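Long-range contacts in benzoate transport porin BenP (Acinetobacter baumannii AB307-0294, PDB 5DL8), which probably forms a diffusion channel through the outer membrane, as a beta-barrel porin of the OprD family that lets small solutes pass: residues S51-L56 against S145-T150; S81-V86 against Y112-A117. All blocks are in the same frame, centred on the assembly; numbering follows the deposited sequence.

Interaction 1: S51-L56 against S145-T150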
# COMPACT_ATOMS: atom_id res chain seq x y z
N SER A 51 -19.08 -5.95 4.94
CA SER A 51 -18.58 -7.32 4.95
C SER A 51 -17.98 -7.73 6.27
O SER A 51 -17.51 -6.83 7.02
CB SER A 51 -17.62 -7.56 3.77
OG SER A 51 -16.53 -6.68 3.79
N GLN A 52 -18.00 -9.05 6.53
CA GLN A 52 -17.30 -9.66 7.68
C GLN A 52 -16.30 -10.67 7.17
O GLN A 52 -16.67 -11.47 6.29
CB GLN A 52 -18.26 -10.38 8.63
CG GLN A 52 -17.61 -11.07 9.79
CD GLN A 52 -16.99 -10.03 10.76
OE1 GLN A 52 -17.65 -9.07 11.17
NE2 GLN A 52 -15.74 -10.21 11.09
N ALA A 53 -15.06 -10.59 7.71
CA ALA A 53 -13.95 -11.45 7.29
C ALA A 53 -13.30 -12.12 8.50
O ALA A 53 -13.38 -11.61 9.62
CB ALA A 53 -12.89 -10.64 6.53
N ALA A 54 -12.72 -13.29 8.24
CA ALA A 54 -11.86 -14.03 9.16
C ALA A 54 -10.61 -14.51 8.35
O ALA A 54 -10.75 -14.90 7.20
CB ALA A 54 -12.54 -15.22 9.79
N SER A 55 -9.44 -14.40 8.99
CA SER A 55 -8.17 -14.71 8.36
C SER A 55 -7.17 -15.30 9.30
O SER A 55 -7.19 -15.02 10.49
CB SER A 55 -7.54 -13.45 7.78
OG SER A 55 -8.37 -12.82 6.84
N LEU A 56 -6.28 -16.09 8.73
CA LEU A 56 -5.19 -16.69 9.47
C LEU A 56 -3.87 -16.69 8.65
O LEU A 56 -3.89 -16.95 7.43
CB LEU A 56 -5.60 -18.13 9.82
CG LEU A 56 -4.64 -18.90 10.74
CD1 LEU A 56 -4.50 -18.16 12.05
CD2 LEU A 56 -5.12 -20.32 10.90
N SER A 145 -6.21 -1.41 2.92
CA SER A 145 -7.12 -0.21 3.02
C SER A 145 -8.68 -0.60 3.00
O SER A 145 -9.66 0.22 3.36
CB SER A 145 -6.78 0.77 1.84
OG SER A 145 -7.11 0.17 0.57
N ARG A 146 -8.94 -1.85 2.61
CA ARG A 146 -10.36 -2.20 2.37
C ARG A 146 -10.77 -3.44 3.20
O ARG A 146 -10.79 -3.33 4.43
CB ARG A 146 -10.58 -2.35 0.86
CG ARG A 146 -10.34 -1.11 -0.02
CD ARG A 146 -11.10 0.06 0.46
NE ARG A 146 -11.27 1.08 -0.57
CZ ARG A 146 -10.32 1.92 -1.06
NH1 ARG A 146 -9.03 1.90 -0.65
NH2 ARG A 146 -10.67 2.76 -2.03
N GLN A 147 -10.98 -4.60 2.56
CA GLN A 147 -11.33 -5.78 3.26
C GLN A 147 -10.19 -6.78 3.23
O GLN A 147 -9.24 -6.64 4.05
CB GLN A 147 -12.68 -6.34 2.74
CG GLN A 147 -13.21 -7.59 3.39
CD GLN A 147 -13.11 -7.60 4.90
OE1 GLN A 147 -12.03 -7.83 5.46
NE2 GLN A 147 -14.25 -7.42 5.59
N LEU A 148 -10.17 -7.74 2.33
CA LEU A 148 -8.97 -8.68 2.27
C LEU A 148 -7.70 -7.93 1.68
O LEU A 148 -7.83 -6.81 1.13
CB LEU A 148 -9.32 -9.99 1.59
CG LEU A 148 -10.59 -10.72 2.13
CD1 LEU A 148 -10.74 -12.10 1.49
CD2 LEU A 148 -10.43 -10.82 3.67
N LEU A 149 -6.53 -8.52 1.87
CA LEU A 149 -5.20 -7.88 1.61
C LEU A 149 -4.54 -8.45 0.32
O LEU A 149 -4.58 -9.67 -0.03
CB LEU A 149 -4.27 -8.22 2.73
CG LEU A 149 -4.25 -7.44 4.05
CD1 LEU A 149 -5.57 -6.95 4.51
CD2 LEU A 149 -3.53 -8.17 5.18
N THR A 150 -3.98 -7.54 -0.44
CA THR A 150 -3.19 -7.85 -1.66
C THR A 150 -1.94 -8.65 -1.26
O THR A 150 -1.29 -8.38 -0.25
CB THR A 150 -2.83 -6.52 -2.36
OG1 THR A 150 -4.06 -5.82 -2.54
CG2 THR A 150 -2.10 -6.66 -3.78
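Gln147 carries most of this contact, laying its amide against one face of strand 51-56. Its CG is anti to the backbone N (chi1 -180°), and a bend at chi2 (45°) turns the amide along the strand, with one end at Ser51 and the other at Ala53. NE2 donates to Ser51 OG at 3.0 Å. The bond is nearly straight, 166° at the hydrogen, and the hydroxyl oxygen lies in the amide plane. Ser51 offers OG from the crowded position between its N and its carbonyl carbon. At the other end Gln147 OE1 comes to 3.1 Å from Ala53 CB, so the small methyl is tightly packed. Strand 51-56 belongs to the barrel wall of this OprD-family porin. Residues 145-150 lie in a loop between strands 132-133 and 151-153, consistent with the inward-folded third loop of the family. Lys31 NZ, from the adjoining strand 25-39, also holds this loop, at the carbonyl of Gln147. Packing is looser further along. Leu148 CD2 is 3.8 Å from Ala53 CB, but 4.3 Å from Ser55 OG. Ser145 and Arg146, on the partly exposed side of the loop, stay clear of the strand. Arg146 NH1 donates instead to Ser145 OG at 2.9 Å, with the oxygen in the guanidinium plane. Arg178 and Arg398 bring like charges close to this guanidinium, which probably raises the local positive potential.

Interaction 2: S81-V86 against Y112-A117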
# COMPACT_ATOMS: atom_id res chain seq x y z
N SER A 81 -1.20 -18.71 4.20
CA SER A 81 -2.26 -17.75 4.55
C SER A 81 -3.61 -18.23 4.05
O SER A 81 -3.68 -18.97 3.06
CB SER A 81 -1.93 -16.34 3.96
OG SER A 81 -2.04 -16.31 2.54
N VAL A 82 -4.69 -17.74 4.69
CA VAL A 82 -6.03 -17.93 4.23
C VAL A 82 -6.83 -16.73 4.72
O VAL A 82 -6.61 -16.22 5.85
CB VAL A 82 -6.60 -19.29 4.72
CG1 VAL A 82 -6.64 -19.34 6.27
CG2 VAL A 82 -8.00 -19.56 4.15
N GLN A 83 -7.65 -16.18 3.83
CA GLN A 83 -8.50 -15.01 4.16
C GLN A 83 -9.84 -15.20 3.50
O GLN A 83 -9.93 -15.60 2.34
CB GLN A 83 -7.89 -13.71 3.64
CG GLN A 83 -6.39 -13.40 3.89
CD GLN A 83 -5.94 -12.16 3.13
OE1 GLN A 83 -6.36 -11.00 3.38
NE2 GLN A 83 -5.14 -12.41 2.08
N TYR A 84 -10.90 -14.93 4.25
CA TYR A 84 -12.26 -15.22 3.82
C TYR A 84 -13.17 -14.13 4.28
O TYR A 84 -13.16 -13.82 5.48
CB TYR A 84 -12.73 -16.51 4.42
CG TYR A 84 -14.12 -16.84 4.03
CD1 TYR A 84 -14.45 -17.10 2.67
CD2 TYR A 84 -15.15 -16.93 5.00
CE1 TYR A 84 -15.74 -17.43 2.29
CE2 TYR A 84 -16.45 -17.29 4.62
CZ TYR A 84 -16.72 -17.56 3.26
OH TYR A 84 -17.99 -17.77 2.85
N ALA A 85 -13.95 -13.55 3.34
CA ALA A 85 -14.93 -12.53 3.66
C ALA A 85 -16.33 -12.90 3.06
O ALA A 85 -16.43 -13.43 1.97
CB ALA A 85 -14.53 -11.22 3.08
N VAL A 86 -17.38 -12.58 3.83
CA VAL A 86 -18.77 -12.63 3.38
C VAL A 86 -19.39 -11.26 3.24
O VAL A 86 -19.27 -10.43 4.16
CB VAL A 86 -19.60 -13.39 4.42
CG1 VAL A 86 -21.10 -13.46 4.06
CG2 VAL A 86 -19.11 -14.81 4.43
N TYR A 112 -15.73 -14.17 -0.83
CA TYR A 112 -14.52 -14.53 -1.58
C TYR A 112 -13.47 -15.02 -0.60
O TYR A 112 -13.51 -14.67 0.58
CB TYR A 112 -13.99 -13.40 -2.47
CG TYR A 112 -13.27 -12.22 -1.84
CD1 TYR A 112 -13.87 -11.47 -0.86
CD2 TYR A 112 -12.03 -11.73 -2.42
CE1 TYR A 112 -13.33 -10.33 -0.36
CE2 TYR A 112 -11.40 -10.58 -1.86
CZ TYR A 112 -12.06 -9.87 -0.86
OH TYR A 112 -11.47 -8.73 -0.31
N LEU A 113 -12.63 -15.92 -1.14
CA LEU A 113 -11.63 -16.65 -0.45
C LEU A 113 -10.32 -16.46 -1.14
O LEU A 113 -10.27 -16.74 -2.38
CB LEU A 113 -11.93 -18.15 -0.56
CG LEU A 113 -10.91 -19.09 0.08
CD1 LEU A 113 -10.90 -19.02 1.59
CD2 LEU A 113 -11.28 -20.51 -0.35
N LYS A 114 -9.30 -16.05 -0.36
CA LYS A 114 -7.85 -16.08 -0.81
C LYS A 114 -7.08 -17.14 0.01
O LYS A 114 -7.46 -17.40 1.15
CB LYS A 114 -7.23 -14.76 -0.55
CG LYS A 114 -7.77 -13.56 -1.27
CD LYS A 114 -7.19 -12.32 -0.66
CE LYS A 114 -7.41 -11.10 -1.53
NZ LYS A 114 -6.53 -11.18 -2.78
N TYR A 115 -6.02 -17.70 -0.57
CA TYR A 115 -5.05 -18.49 0.11
C TYR A 115 -3.71 -18.52 -0.67
O TYR A 115 -3.67 -18.29 -1.87
CB TYR A 115 -5.52 -19.93 0.39
CG TYR A 115 -5.86 -20.72 -0.86
CD1 TYR A 115 -7.11 -20.61 -1.44
CD2 TYR A 115 -4.94 -21.60 -1.47
CE1 TYR A 115 -7.44 -21.33 -2.60
CE2 TYR A 115 -5.25 -22.33 -2.62
CZ TYR A 115 -6.52 -22.17 -3.17
OH TYR A 115 -6.97 -22.84 -4.26
N GLY A 116 -2.64 -18.84 0.06
CA GLY A 116 -1.28 -18.98 -0.47
C GLY A 116 -0.35 -19.74 0.46
O GLY A 116 -0.67 -20.04 1.63
N ALA A 117 0.82 -20.06 -0.09
CA ALA A 117 1.89 -20.72 0.66
C ALA A 117 3.19 -20.29 0.09
O ALA A 117 3.25 -19.80 -1.03
CB ALA A 117 1.75 -22.23 0.63
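Strands 81-86 and 112-117 run antiparallel, with axes 4.6 Å apart at closest and 175° between their directions. Ser81-Gly116, Gln83-Lys114 and Ala85-Tyr112 are the hydrogen-bonded pairs, and each makes two backbone bonds. The shortest is Lys114 N to Gln83 O, 2.8 Å, nearly along the C=O axis. Val82-Tyr115 and Tyr84-Leu113 are the non-hydrogen-bonded pairs between them. Here CA-H groups approach carbonyl oxygens, as where Val82 CA lies 3.4 Å from Lys114 O.

The side chains divide between two faces. On the face of Gln83 and Lys114, these two chains lie side by side and point the same way. Both have CG anti to the carbonyl carbon. Gln83 NE2 rests 3.4 Å from Lys114 CD, so the amide packs on the aliphatic part of the lysine. The lysine tip then bends away at chi4 (-71°) and donates to the carbonyls of Pro177 and Glu180. On the same face Tyr112 CE1 meets Ala85 CB at 3.8 Å. Ser81 OG, beside Gly116, is bonded to Glu132.

The face of Val82, Tyr84, Leu113 and Tyr115 is largely apolar. Val82 CG2 and Leu113 CD1 are 3.9 Å apart, and the two chains cross obliquely. The same Leu113 CD1 is 4.2 Å from Tyr84 CD1, so the leucine tip bridges valine and tyrosine. Tyr84 OH bonds Asp111.

Side chains thus alternate between a mostly polar face, which includes the small Ala85, and a mostly apolar one. This is the pattern of a transmembrane beta-barrel wall, with the polar face probably turned to the channel interior and the apolar, tyrosine-bearing face to lipid.

In the fold
The two interactions share one patch of barrel wall, with centres about 8 Å apart. Strands 47-65 and 72-87 are neighbours, so 51-56 pairs directly with 81-86: Gln52 O is 2.8 Å from Val86 N, and Ala54 N is 2.8 Å from Tyr84 O. The loop of interaction 1 (145-150) also rests on side chains of interaction 2. Tyr112 OH is hydrogen-bonded to Leu148 N as well as to Arg178 O, and Gln83 OE1 to Leu149 N. Residues 145-150 are therefore held across four adjacent strands, Lys31 of strand 25-39 included, and the N-H groups of Leu148 and Leu149 are satisfied by wall side chains. Along the chain, interaction 2 is nested within interaction 1. Both lie away from the calcium sites.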